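Local structure of 3',5'-cyclic-nucleotide phosphodiesterase 1 (Saccharomyces cerevisiae, 4OJV) at residues Asp123-His128 / Thr226-Arg231; Asn192-Gln197 / Ile207-His212; Phe23-Ala28 / Ile36-Gly41; Phe4-Leu9 / Asp237-Cys242. The protein is a class II phosphodiesterase of the metallo-hydrolase clan, an alpha/beta protein that holds a pair of zinc ions beside two packed beta sheets. All coordinates share one frame; numbering follows the deposited sequence.

Contact 1: residues Asp123-His128 / Thr226-Arg231. With ZN (zinc ion), chain D.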
loop_
_atom_site.group_PDB
_atom_site.type_symbol
_atom_site.label_atom_id
_atom_site.label_comp_id
_atom_site.label_asym_id
_atom_site.label_seq_id
_atom_site.Cartn_x
_atom_site.Cartn_y
_atom_site.Cartn_z
ATOM N N ASP A 123 10.488 7.346 15.076
ATOM C CA ASP A 123 9.635 6.568 15.956
ATOM C C ASP A 123 8.254 6.468 15.330
ATOM O O ASP A 123 7.690 7.471 14.890
ATOM C CB ASP A 123 9.479 7.253 17.331
ATOM C CG ASP A 123 10.779 7.339 18.137
ATOM O OD1 ASP A 123 11.235 6.325 18.691
ATOM O OD2 ASP A 123 11.287 8.461 18.275
ATOM N N TYR A 124 7.708 5.257 15.316
ATOM C CA TYR A 124 6.313 5.014 14.963
ATOM C C TYR A 124 5.562 4.588 16.212
ATOM O O TYR A 124 6.078 3.771 16.989
ATOM C CB TYR A 124 6.194 3.869 13.964
ATOM C CG TYR A 124 6.746 4.088 12.579
ATOM C CD1 TYR A 124 8.109 3.990 12.323
ATOM C CD2 TYR A 124 5.891 4.336 11.510
ATOM C CE1 TYR A 124 8.608 4.160 11.039
ATOM C CE2 TYR A 124 6.380 4.499 10.221
ATOM C CZ TYR A 124 7.738 4.409 10.000
ATOM O OH TYR A 124 8.247 4.539 8.727
ATOM N N TYR A 125 4.346 5.105 16.379
ATOM C CA TYR A 125 3.434 4.648 17.422
ATOM C C TYR A 125 2.273 3.985 16.709
ATOM O O TYR A 125 1.451 4.653 16.086
ATOM C CB TYR A 125 2.996 5.830 18.303
ATOM C CG TYR A 125 4.160 6.374 19.093
ATOM C CD1 TYR A 125 4.984 7.362 18.560
ATOM C CD2 TYR A 125 4.480 5.857 20.348
ATOM C CE1 TYR A 125 6.075 7.843 19.271
ATOM C CE2 TYR A 125 5.570 6.322 21.057
ATOM C CZ TYR A 125 6.364 7.306 20.510
ATOM O OH TYR A 125 7.450 7.786 21.210
ATOM N N ILE A 126 2.232 2.660 16.770
ATOM C CA ILE A 126 1.273 1.881 15.994
ATOM C C ILE A 126 0.072 1.553 16.867
ATOM O O ILE A 126 0.231 1.153 18.027
ATOM C CB ILE A 126 1.932 0.591 15.432
ATOM C CG1 ILE A 126 3.175 0.938 14.588
ATOM C CG2 ILE A 126 0.928 -0.237 14.630
ATOM C CD1 ILE A 126 2.922 1.827 13.381
ATOM N N THR A 127 -1.124 1.746 16.315
ATOM C CA THR A 127 -2.346 1.552 17.097
ATOM C C THR A 127 -2.806 0.097 17.126
ATOM O O THR A 127 -3.310 -0.394 18.130
ATOM C CB THR A 127 -3.491 2.451 16.586
ATOM O OG1 THR A 127 -3.861 2.056 15.251
ATOM C CG2 THR A 127 -3.099 3.935 16.650
ATOM N N HIS A 128 -2.667 -0.575 15.992
ATOM C CA HIS A 128 -2.995 -1.991 15.867
ATOM C C HIS A 128 -2.363 -2.508 14.605
ATOM O O HIS A 128 -2.016 -1.715 13.729
ATOM C CB HIS A 128 -4.506 -2.257 15.943
ATOM C CG HIS A 128 -5.314 -1.743 14.760
ATOM N ND1 HIS A 128 -5.407 -0.429 14.423
ATOM C CD2 HIS A 128 -6.124 -2.439 13.864
ATOM C CE1 HIS A 128 -6.251 -0.302 13.364
ATOM N NE2 HIS A 128 -6.695 -1.531 13.026
ATOM N N THR A 226 -5.600 1.134 19.898
ATOM C CA THR A 226 -4.944 2.038 20.836
ATOM C C THR A 226 -5.327 3.469 20.516
ATOM O O THR A 226 -5.442 3.837 19.344
ATOM C CB THR A 226 -3.406 1.927 20.708
ATOM O OG1 THR A 226 -3.016 0.552 20.618
ATOM C CG2 THR A 226 -2.672 2.590 21.880
ATOM N N PHE A 227 -5.519 4.261 21.570
ATOM C CA PHE A 227 -5.566 5.716 21.482
ATOM C C PHE A 227 -4.268 6.245 22.089
ATOM O O PHE A 227 -3.833 5.772 23.150
ATOM C CB PHE A 227 -6.713 6.259 22.329
ATOM C CG PHE A 227 -8.095 6.150 21.709
ATOM C CD1 PHE A 227 -8.369 5.414 20.551
ATOM C CD2 PHE A 227 -9.158 6.791 22.344
ATOM C CE1 PHE A 227 -9.663 5.352 20.042
ATOM C CE2 PHE A 227 -10.445 6.725 21.843
ATOM C CZ PHE A 227 -10.703 6.007 20.691
ATOM N N TYR A 228 -3.650 7.212 21.423
ATOM C CA TYR A 228 -2.451 7.857 21.943
ATOM C C TYR A 228 -2.706 9.305 22.298
ATOM O O TYR A 228 -3.188 10.078 21.467
ATOM C CB TYR A 228 -1.343 7.817 20.893
ATOM C CG TYR A 228 -0.713 6.464 20.678
ATOM C CD1 TYR A 228 0.221 5.961 21.578
ATOM C CD2 TYR A 228 -1.028 5.692 19.554
ATOM C CE1 TYR A 228 0.819 4.728 21.378
ATOM C CE2 TYR A 228 -0.439 4.456 19.349
ATOM C CZ TYR A 228 0.486 3.979 20.263
ATOM O OH TYR A 228 1.098 2.754 20.102
ATOM N N ILE A 229 -2.356 9.675 23.529
ATOM C CA ILE A 229 -2.281 11.086 23.915
ATOM C C ILE A 229 -0.836 11.549 23.780
ATOM O O ILE A 229 0.072 10.909 24.317
ATOM C CB ILE A 229 -2.745 11.337 25.368
ATOM C CG1 ILE A 229 -4.136 10.732 25.600
ATOM C CG2 ILE A 229 -2.703 12.834 25.692
ATOM C CD1 ILE A 229 -4.628 10.822 27.032
ATOM N N PHE A 230 -0.629 12.651 23.063
ATOM C CA PHE A 230 0.669 13.327 23.035
ATOM C C PHE A 230 0.527 14.653 23.755
ATOM O O PHE A 230 -0.328 15.454 23.401
ATOM C CB PHE A 230 1.178 13.529 21.603
ATOM C CG PHE A 230 1.465 12.241 20.885
ATOM C CD1 PHE A 230 0.465 11.587 20.167
ATOM C CD2 PHE A 230 2.722 11.649 20.974
ATOM C CE1 PHE A 230 0.731 10.386 19.528
ATOM C CE2 PHE A 230 2.991 10.446 20.336
ATOM C CZ PHE A 230 1.987 9.816 19.620
ATOM N N ARG A 231 1.370 14.864 24.765
ATOM C CA ARG A 231 1.320 16.086 25.564
ATOM C C ARG A 231 2.635 16.839 25.482
ATOM O O ARG A 231 3.692 16.291 25.800
ATOM C CB ARG A 231 0.986 15.763 27.017
ATOM C CG ARG A 231 1.054 16.980 27.943
ATOM C CD ARG A 231 0.442 16.696 29.306
ATOM N NE ARG A 231 1.140 15.602 29.965
ATOM C CZ ARG A 231 0.576 14.728 30.788
ATOM N NH1 ARG A 231 -0.720 14.821 31.082
ATOM N NH2 ARG A 231 1.314 13.761 31.323
HETATM ZN ZN ZN D . -8.375 -2.067 11.749
HETATM O O HOH W 1 -0.537 -0.539 20.086
HETATM O O HOH W 2 -7.680 -1.445 10.084
#
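T226 sends its hydroxyl across to the backbone of T127 where the two facing sheets of a metallo-beta-lactamase-type sandwich meet beside the zinc site. T226 OG1 donates to T127 O over 2.7 Å, and because H160 NE2 also bonds to that oxygen, the buried carbonyl has two donors. The same hydroxyl accepts a hydrogen bond from a water, which also donates to I126 O. Two residues on, Y228 lies with its ring between aliphatic groups: T226 CG2 sits over one face, displaced toward the rim, and Y125 CB over the opposite face in a CH-pi contact, 3.8 Å from the centroid of the Y228 ring. T127 CG2 approaches the ring edge. At the far end of Y228, OH donates to I126 O over 2.8 Å, arriving above the carbonyl plane, 52° out of it. With the water, this oxygen has two donors. The Y125 ring turns its edge toward the Y228 face, with the planes at 70°. F230 completes the aromatic cluster by turning its edge to a face of Y125, planes at 80°, with F230 CE2 over that face toward the rim and F230 CZ 4.0 Å from Y125 CD1. W156 also stacks on Y125. Beyond T127 the chain enters the HxHxDH sequence of this clan, whose first histidine, H128, shares a zinc ion with H130, H213 and D244. H128 ND1 donates in its ring plane to T127 OG1 (3.0 Å), which steadies the imidazole while H128 NE2 binds the zinc ion at 2.2 Å.

Contact 2: residues Asn192-Gln197 / Ile207-His212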
loop_
_atom_site.group_PDB
_atom_site.type_symbol
_atom_site.label_atom_id
_atom_site.label_comp_id
_atom_site.label_asym_id
_atom_site.label_seq_id
_atom_site.Cartn_x
_atom_site.Cartn_y
_atom_site.Cartn_z
ATOM N N ASN A 192 3.608 0.368 28.128
ATOM C CA ASN A 192 2.631 -0.014 29.139
ATOM C C ASN A 192 1.380 0.840 29.008
ATOM O O ASN A 192 1.480 2.061 28.871
ATOM C CB ASN A 192 3.209 0.158 30.546
ATOM C CG ASN A 192 4.384 -0.758 30.814
ATOM O OD1 ASN A 192 4.376 -1.929 30.434
ATOM N ND2 ASN A 192 5.402 -0.228 31.478
ATOM N N PRO A 193 0.195 0.209 29.073
ATOM C CA PRO A 193 -1.038 0.977 28.952
ATOM C C PRO A 193 -1.246 1.935 30.131
ATOM O O PRO A 193 -0.892 1.610 31.281
ATOM C CB PRO A 193 -2.127 -0.105 28.933
ATOM C CG PRO A 193 -1.527 -1.253 29.667
ATOM C CD PRO A 193 -0.066 -1.221 29.320
ATOM N N LYS A 194 -1.818 3.101 29.836
ATOM C CA LYS A 194 -2.200 4.111 30.838
ATOM C C LYS A 194 -1.020 4.820 31.506
ATOM O O LYS A 194 -1.225 5.645 32.396
ATOM C CB LYS A 194 -3.122 3.515 31.915
ATOM C CG LYS A 194 -4.285 2.698 31.380
ATOM C CD LYS A 194 -5.181 2.209 32.512
ATOM C CE LYS A 194 -5.917 0.939 32.124
ATOM N NZ LYS A 194 -6.830 1.136 30.964
ATOM N N GLU A 195 0.201 4.502 31.086
ATOM C CA GLU A 195 1.410 5.028 31.717
ATOM C C GLU A 195 1.988 6.172 30.899
ATOM O O GLU A 195 2.078 6.087 29.668
ATOM C CB GLU A 195 2.440 3.908 31.864
ATOM C CG GLU A 195 3.636 4.228 32.749
ATOM C CD GLU A 195 4.633 3.085 32.791
ATOM O OE1 GLU A 195 5.447 2.964 31.852
ATOM O OE2 GLU A 195 4.601 2.305 33.765
ATOM N N VAL A 196 2.361 7.243 31.595
ATOM C CA VAL A 196 2.990 8.394 30.969
ATOM C C VAL A 196 4.413 8.005 30.621
ATOM O O VAL A 196 5.244 7.750 31.503
ATOM C CB VAL A 196 2.976 9.644 31.884
ATOM C CG1 VAL A 196 3.701 10.809 31.223
ATOM C CG2 VAL A 196 1.551 10.043 32.234
ATOM N N GLN A 197 4.675 7.930 29.325
ATOM C CA GLN A 197 5.978 7.560 28.824
ATOM C C GLN A 197 6.569 8.744 28.046
ATOM O O GLN A 197 5.853 9.695 27.720
ATOM C CB GLN A 197 5.856 6.229 28.058
ATOM C CG GLN A 197 5.642 5.060 29.035
ATOM C CD GLN A 197 4.740 3.924 28.543
ATOM O OE1 GLN A 197 3.546 4.113 28.238
ATOM N NE2 GLN A 197 5.299 2.719 28.511
ATOM N N ILE A 207 1.008 8.825 26.055
ATOM C CA ILE A 207 0.198 8.039 26.980
ATOM C C ILE A 207 -0.755 7.167 26.154
ATOM O O ILE A 207 -1.686 7.691 25.540
ATOM C CB ILE A 207 -0.613 8.921 27.971
ATOM C CG1 ILE A 207 0.162 10.195 28.370
ATOM C CG2 ILE A 207 -1.011 8.093 29.185
ATOM C CD1 ILE A 207 -0.663 11.214 29.135
ATOM N N PRO A 208 -0.513 5.845 26.124
ATOM C CA PRO A 208 -1.338 4.948 25.308
ATOM C C PRO A 208 -2.454 4.268 26.106
ATOM O O PRO A 208 -2.250 3.896 27.269
ATOM C CB PRO A 208 -0.326 3.904 24.841
ATOM C CG PRO A 208 0.633 3.797 25.984
ATOM C CD PRO A 208 0.698 5.163 26.624
ATOM N N PHE A 209 -3.613 4.112 25.469
ATOM C CA PHE A 209 -4.774 3.473 26.079
ATOM C C PHE A 209 -5.339 2.446 25.122
ATOM O O PHE A 209 -5.496 2.719 23.929
ATOM C CB PHE A 209 -5.839 4.520 26.389
ATOM C CG PHE A 209 -5.449 5.448 27.502
ATOM C CD1 PHE A 209 -4.644 6.554 27.245
ATOM C CD2 PHE A 209 -5.879 5.214 28.805
ATOM C CE1 PHE A 209 -4.263 7.406 28.273
ATOM C CE2 PHE A 209 -5.499 6.067 29.838
ATOM C CZ PHE A 209 -4.691 7.160 29.566
ATOM N N LYS A 210 -5.672 1.275 25.649
ATOM C CA LYS A 210 -6.256 0.225 24.841
ATOM C C LYS A 210 -7.752 0.474 24.630
ATOM O O LYS A 210 -8.456 0.920 25.542
ATOM C CB LYS A 210 -6.013 -1.118 25.518
ATOM C CG LYS A 210 -6.287 -2.326 24.647
ATOM C CD LYS A 210 -5.920 -3.610 25.382
ATOM C CE LYS A 210 -6.959 -3.964 26.435
ATOM N NZ LYS A 210 -6.616 -5.210 27.179
ATOM N N VAL A 211 -8.234 0.183 23.424
ATOM C CA VAL A 211 -9.653 0.296 23.083
ATOM C C VAL A 211 -10.090 -0.952 22.300
ATOM O O VAL A 211 -9.247 -1.763 21.890
ATOM C CB VAL A 211 -9.988 1.599 22.299
ATOM C CG1 VAL A 211 -9.638 2.844 23.107
ATOM C CG2 VAL A 211 -9.310 1.627 20.931
ATOM N N HIS A 212 -11.399 -1.105 22.102
ATOM C CA HIS A 212 -11.940 -2.221 21.320
ATOM C C HIS A 212 -12.072 -1.902 19.852
ATOM O O HIS A 212 -12.457 -0.791 19.478
ATOM C CB HIS A 212 -13.311 -2.642 21.828
ATOM C CG HIS A 212 -13.320 -3.149 23.245
ATOM N ND1 HIS A 212 -12.735 -4.301 23.627
ATOM C CD2 HIS A 212 -13.883 -2.598 24.378
ATOM C CE1 HIS A 212 -12.933 -4.477 24.949
ATOM N NE2 HIS A 212 -13.634 -3.435 25.405
HETATM O O HOH W 3 -5.615 0.979 28.483
#
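The F209 ring carries the backbone of K194 over one face: K194 CA stands 4.3 Å from the centroid of the F209 ring, 23° off the normal, in a CH-pi contact offset toward the rim. K194 CG settles against the same ring at CE2 and CD2 of F209, its side chain crossing the phenyl at about a right angle. F260 meets this phenylalanine edge-to-face, and Y263 of the same helix, 256-267, also touches it. A second flat group, the N192 amide, points its ND2 toward E195; the hydrogen bond to E195 OE1 (3.2 Å) runs close to the amide plane but reaches the carboxylate from above its plane. These two side chains spring from the ends of a type II beta turn, N192 to E195, in which K194 takes the third position with a positive phi of 70°. The turn lies beside strand 204-215 just ahead of the short edge strand 197-198. Its backbone link is K194 N to P208 O, 2.7 Å long and nearly straight, with the N-H lying nearly along the C=O axis. P193 CA adds a CA-H...O contact to the same oxygen at 3.6 Å. The P208 ring packs against the turn's carbonyls, with P208 CG 3.5 Å from N192 O and P208 CD against E195 O. Farther out, K194 NZ forms a salt bridge with E259 and donates to a water that also accepts from K210 N. At the start of the strand segment, V196 and I207 lie side by side, pointing the same way, with V196 CG2 4.0 Å from I207 CD1.

Contact 3: residues Phe23-Ala28 / Ile36-Gly41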
loop_
_atom_site.group_PDB
_atom_site.type_symbol
_atom_site.label_atom_id
_atom_site.label_comp_id
_atom_site.label_asym_id
_atom_site.label_seq_id
_atom_site.Cartn_x
_atom_site.Cartn_y
_atom_site.Cartn_z
ATOM N N PHE A 23 -0.131 9.468 10.300
ATOM C CA PHE A 23 -0.025 10.897 10.607
ATOM C C PHE A 23 1.379 11.180 11.101
ATOM O O PHE A 23 1.903 10.438 11.929
ATOM C CB PHE A 23 -1.055 11.281 11.680
ATOM C CG PHE A 23 -2.425 10.720 11.421
ATOM C CD1 PHE A 23 -3.167 11.108 10.309
ATOM C CD2 PHE A 23 -2.966 9.776 12.279
ATOM C CE1 PHE A 23 -4.423 10.564 10.071
ATOM C CE2 PHE A 23 -4.219 9.233 12.046
ATOM C CZ PHE A 23 -4.952 9.629 10.943
ATOM N N ILE A 24 2.017 12.227 10.586
ATOM C CA ILE A 24 3.328 12.657 11.063
ATOM C C ILE A 24 3.141 13.808 12.048
ATOM O O ILE A 24 2.344 14.717 11.801
ATOM C CB ILE A 24 4.224 13.105 9.884
ATOM C CG1 ILE A 24 4.426 11.972 8.874
ATOM C CG2 ILE A 24 5.547 13.685 10.377
ATOM C CD1 ILE A 24 5.063 10.732 9.442
ATOM N N LEU A 25 3.886 13.773 13.149
ATOM C CA LEU A 25 3.823 14.819 14.170
ATOM C C LEU A 25 5.180 15.453 14.387
ATOM O O LEU A 25 6.202 14.753 14.413
ATOM C CB LEU A 25 3.386 14.236 15.511
ATOM C CG LEU A 25 2.149 13.344 15.580
ATOM C CD1 LEU A 25 1.920 12.856 17.002
ATOM C CD2 LEU A 25 0.925 14.077 15.065
ATOM N N LYS A 26 5.181 16.768 14.599
ATOM C CA LYS A 26 6.363 17.473 15.081
ATOM C C LYS A 26 5.914 18.725 15.827
ATOM O O LYS A 26 4.786 19.188 15.656
ATOM C CB LYS A 26 7.317 17.834 13.934
ATOM C CG LYS A 26 6.733 18.815 12.919
ATOM C CD LYS A 26 7.744 19.219 11.841
ATOM C CE LYS A 26 8.771 20.245 12.310
ATOM N NZ LYS A 26 8.176 21.562 12.684
ATOM N N PRO A 27 6.804 19.299 16.656
ATOM C CA PRO A 27 6.481 20.581 17.270
ATOM C C PRO A 27 6.312 21.654 16.203
ATOM O O PRO A 27 6.985 21.625 15.169
ATOM C CB PRO A 27 7.722 20.882 18.120
ATOM C CG PRO A 27 8.323 19.546 18.402
ATOM C CD PRO A 27 8.096 18.772 17.133
ATOM N N ALA A 28 5.417 22.603 16.456
ATOM C CA ALA A 28 5.244 23.723 15.543
ATOM C C ALA A 28 6.524 24.549 15.418
ATOM O O ALA A 28 7.281 24.704 16.386
ATOM C CB ALA A 28 4.094 24.597 15.997
ATOM N N ILE A 36 7.833 12.105 14.291
ATOM C CA ILE A 36 7.112 10.953 14.828
ATOM C C ILE A 36 6.032 10.554 13.829
ATOM O O ILE A 36 5.393 11.421 13.238
ATOM C CB ILE A 36 6.432 11.292 16.189
ATOM C CG1 ILE A 36 7.478 11.356 17.315
ATOM C CG2 ILE A 36 5.287 10.322 16.492
ATOM C CD1 ILE A 36 6.912 11.889 18.611
ATOM N N ALA A 37 5.807 9.256 13.645
ATOM C CA ALA A 37 4.646 8.772 12.900
ATOM C C ALA A 37 3.664 8.098 13.853
ATOM O O ALA A 37 4.069 7.318 14.724
ATOM C CB ALA A 37 5.077 7.795 11.816
ATOM N N VAL A 38 2.375 8.393 13.694
ATOM C CA VAL A 38 1.329 7.590 14.306
ATOM C C VAL A 38 0.734 6.737 13.214
ATOM O O VAL A 38 0.221 7.246 12.210
ATOM C CB VAL A 38 0.245 8.421 15.017
ATOM C CG1 VAL A 38 -0.726 7.485 15.729
ATOM C CG2 VAL A 38 0.877 9.401 15.998
ATOM N N ASP A 39 0.812 5.427 13.435
ATOM C CA ASP A 39 0.505 4.434 12.421
ATOM C C ASP A 39 1.450 4.487 11.225
ATOM O O ASP A 39 2.373 5.316 11.166
ATOM C CB ASP A 39 -0.987 4.387 12.081
ATOM C CG ASP A 39 -1.768 3.580 13.104
ATOM O OD1 ASP A 39 -1.123 2.737 13.784
ATOM O OD2 ASP A 39 -2.995 3.763 13.218
ATOM N N GLY A 40 1.236 3.578 10.289
ATOM C CA GLY A 40 2.248 3.261 9.301
ATOM C C GLY A 40 1.657 2.782 8.002
ATOM O O GLY A 40 2.256 1.951 7.315
ATOM N N GLY A 41 0.503 3.333 7.632
ATOM C CA GLY A 41 -0.051 3.133 6.288
ATOM C C GLY A 41 0.758 3.986 5.297
ATOM O O GLY A 41 1.917 3.666 5.002
#
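F23 pairs with V38 through two backbone hydrogen bonds, F23 N to V38 O (3.0 Å) and V38 N to F23 O (2.7 Å). The F23 side chain extends on the same face of the sheet as V38, and its CD2 lies 4.4 Å from V38 CB. I24 follows as a non-hydrogen-bonded partner of A37. Its CA approaches I36 O at 3.2 Å in a CA-H...O contact, and on the opposite face I24 CD1 rests on A37 CB (3.8 Å). L25 restores the hydrogen-bonded pattern with I36, L25 N giving to I36 O (2.8 Å) and L25 O receiving from I36 N. Chi1 of -50° sets L25 CG anti to the carbonyl carbon and an extended chi2 (179°) carries CD1 on, where it meets V38 CG2 at 3.7 Å, the two side chains crossing diagonally. The F23, L25 and V38 face looks toward strand 238-242 of the other sheet, where V241 and I239 cover it. This is a regular antiparallel beta hairpin at the centre of the sandwich; just past its second strand, D39 OD1 is hydrogen-bonded to T127 N and D39 OD2 to H133 ND1, a zinc ligand, which makes D39 a second-shell residue of the zinc site.

Contact 4: residues Phe4-Leu9 / Asp237-Cys242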
loop_
_atom_site.group_PDB
_atom_site.type_symbol
_atom_site.label_atom_id
_atom_site.label_comp_id
_atom_site.label_asym_id
_atom_site.label_seq_id
_atom_site.Cartn_x
_atom_site.Cartn_y
_atom_site.Cartn_z
ATOM N N PHE A 4 1.381 22.009 17.814
ATOM C CA PHE A 4 1.603 20.792 17.021
ATOM C C PHE A 4 1.433 21.032 15.533
ATOM O O PHE A 4 0.518 21.743 15.114
ATOM C CB PHE A 4 0.609 19.705 17.436
ATOM C CG PHE A 4 0.725 19.275 18.873
ATOM C CD1 PHE A 4 1.685 18.349 19.258
ATOM C CD2 PHE A 4 -0.147 19.775 19.836
ATOM C CE1 PHE A 4 1.786 17.941 20.579
ATOM C CE2 PHE A 4 -0.057 19.368 21.159
ATOM C CZ PHE A 4 0.909 18.449 21.533
ATOM N N GLU A 5 2.290 20.397 14.738
ATOM C CA GLU A 5 2.070 20.271 13.302
ATOM C C GLU A 5 1.793 18.807 12.988
ATOM O O GLU A 5 2.585 17.925 13.353
ATOM C CB GLU A 5 3.276 20.758 12.498
ATOM C CG GLU A 5 3.505 22.255 12.621
ATOM C CD GLU A 5 4.756 22.756 11.911
ATOM O OE1 GLU A 5 5.045 23.968 12.035
ATOM O OE2 GLU A 5 5.444 21.955 11.242
ATOM N N ILE A 6 0.667 18.554 12.327
ATOM C CA ILE A 6 0.256 17.192 11.991
ATOM C C ILE A 6 0.167 17.075 10.478
ATOM O O ILE A 6 -0.673 17.729 9.857
ATOM C CB ILE A 6 -1.111 16.822 12.606
ATOM C CG1 ILE A 6 -1.125 17.031 14.132
ATOM C CG2 ILE A 6 -1.467 15.384 12.238
ATOM C CD1 ILE A 6 -2.452 16.671 14.771
ATOM N N THR A 7 1.035 16.259 9.885
ATOM C CA THR A 7 0.986 16.013 8.451
ATOM C C THR A 7 0.127 14.771 8.216
ATOM O O THR A 7 0.440 13.694 8.716
ATOM C CB THR A 7 2.384 15.774 7.853
ATOM O OG1 THR A 7 3.302 16.776 8.311
ATOM C CG2 THR A 7 2.314 15.816 6.335
ATOM N N ILE A 8 -0.945 14.929 7.454
ATOM C CA ILE A 8 -1.823 13.810 7.130
ATOM C C ILE A 8 -1.265 13.089 5.909
ATOM O O ILE A 8 -1.420 13.562 4.786
ATOM C CB ILE A 8 -3.268 14.271 6.861
ATOM C CG1 ILE A 8 -3.763 15.201 7.977
ATOM C CG2 ILE A 8 -4.176 13.058 6.673
ATOM C CD1 ILE A 8 -3.934 14.557 9.326
ATOM N N LEU A 9 -0.568 11.975 6.126
ATOM C CA LEU A 9 -0.079 11.186 4.996
ATOM C C LEU A 9 -1.163 10.293 4.435
ATOM O O LEU A 9 -1.250 10.101 3.220
ATOM C CB LEU A 9 1.158 10.363 5.357
ATOM C CG LEU A 9 2.407 11.155 5.721
ATOM C CD1 LEU A 9 3.593 10.223 5.870
ATOM C CD2 LEU A 9 2.728 12.250 4.707
ATOM N N ASP A 237 -0.329 21.577 26.298
ATOM C CA ASP A 237 -1.250 21.258 25.202
ATOM C C ASP A 237 -1.109 19.809 24.755
ATOM O O ASP A 237 -0.010 19.247 24.749
ATOM C CB ASP A 237 -1.040 22.184 24.008
ATOM C CG ASP A 237 -1.638 23.567 24.208
ATOM O OD1 ASP A 237 -2.237 23.849 25.274
ATOM O OD2 ASP A 237 -1.500 24.375 23.270
ATOM N N CYS A 238 -2.242 19.212 24.392
ATOM C CA CYS A 238 -2.306 17.813 23.995
ATOM C C CYS A 238 -3.065 17.621 22.699
ATOM O O CYS A 238 -3.965 18.398 22.356
ATOM C CB CYS A 238 -3.037 16.989 25.049
ATOM S SG CYS A 238 -2.311 17.059 26.690
ATOM N N ILE A 239 -2.715 16.549 21.996
ATOM C CA ILE A 239 -3.552 16.020 20.930
ATOM C C ILE A 239 -3.797 14.541 21.203
ATOM O O ILE A 239 -2.978 13.872 21.832
ATOM C CB ILE A 239 -2.938 16.230 19.526
ATOM C CG1 ILE A 239 -1.503 15.677 19.470
ATOM C CG2 ILE A 239 -3.033 17.695 19.104
ATOM C CD1 ILE A 239 -0.894 15.640 18.086
ATOM N N ILE A 240 -4.936 14.048 20.731
ATOM C CA ILE A 240 -5.293 12.639 20.841
ATOM C C ILE A 240 -5.338 12.085 19.423
ATOM O O ILE A 240 -6.014 12.641 18.564
ATOM C CB ILE A 240 -6.664 12.454 21.522
ATOM C CG1 ILE A 240 -6.622 12.980 22.959
ATOM C CG2 ILE A 240 -7.106 10.993 21.484
ATOM C CD1 ILE A 240 -7.981 13.092 23.626
ATOM N N VAL A 241 -4.592 11.011 19.180
ATOM C CA VAL A 241 -4.536 10.413 17.850
ATOM C C VAL A 241 -4.954 8.956 18.003
ATOM O O VAL A 241 -4.299 8.189 18.713
ATOM C CB VAL A 241 -3.136 10.549 17.202
ATOM C CG1 VAL A 241 -3.185 10.081 15.760
ATOM C CG2 VAL A 241 -2.639 11.991 17.258
ATOM N N CYS A 242 -6.025 8.575 17.310
ATOM C CA CYS A 242 -6.720 7.316 17.591
ATOM C C CYS A 242 -6.513 6.240 16.539
ATOM O O CYS A 242 -6.478 6.511 15.333
ATOM C CB CYS A 242 -8.229 7.566 17.702
ATOM S SG CYS A 242 -8.700 8.776 18.954
#
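Strands 4-8 and 238-242 run in nearly the same direction, their axes diverging by 22° and approaching no closer than 9.4 Å. They belong to different, face-to-face sheets and no hydrogen bond joins them; F4 and I239 have the nearest CA atoms, 8.0 Å apart. The side chains fill this gap. I239 lies over one face of the F4 ring, the two side chains passing in opposite directions, with I239 CG1 over its centre, 4.0 Å from the centroid and only 4° off the normal, a well-centred CH-pi contact. Chi1 of 53° sets CG1 there, in the crowded position between backbone N and carbonyl carbon. I239 CG2 touches F4 CD2 at 3.6 Å, and the CD1 methyl lies over the same face near F4 CD1. That methyl then reaches I6, the two side chains meeting tip to tip with I6 CD1 3.8 Å from I239 CD1. At the rim of the phenyl group, D237 O comes near the ring plane, 3.4 Å from F4 CZ. The D237 carboxylate itself turns to H272 and K274. Around the pair, W204 meets F4 edge-to-face, and L25 and F230 also press on I239, so the contact sits in the hydrophobic interior of the alpha/beta sandwich. Its chemistry is almost wholly apolar: the cohesion between the sheets here probably comes mainly from shape fit and dispersion over the F4 face, to which the carbonyl of D237, set against the C-H rim of the ring, may add a small favourable electrostatic term.

How the contacts relate
Contacts 1 and 4 join the two sheets of the sandwich, whereas contact 3 is a pairing within the sheet of strands 4-8, 22-27, 35-38 and 121-125, and contact 2 lies at an edge of the other, which holds strands 204-215, 222-232 and 238-242. Contact 3 closes first along the chain; contact 2 is nested within contact 1, and contact 4, tying the N-terminal strand to 238-242, encloses all three. Contacts 3 and 4 are close, centres about 7 Å apart, and both touch contact 1; contact 2, its centre about 17 Å from theirs, touches only contact 1, centres about 9 Å apart. Contact 1 carries the packing between the sheets to the zinc site through H128.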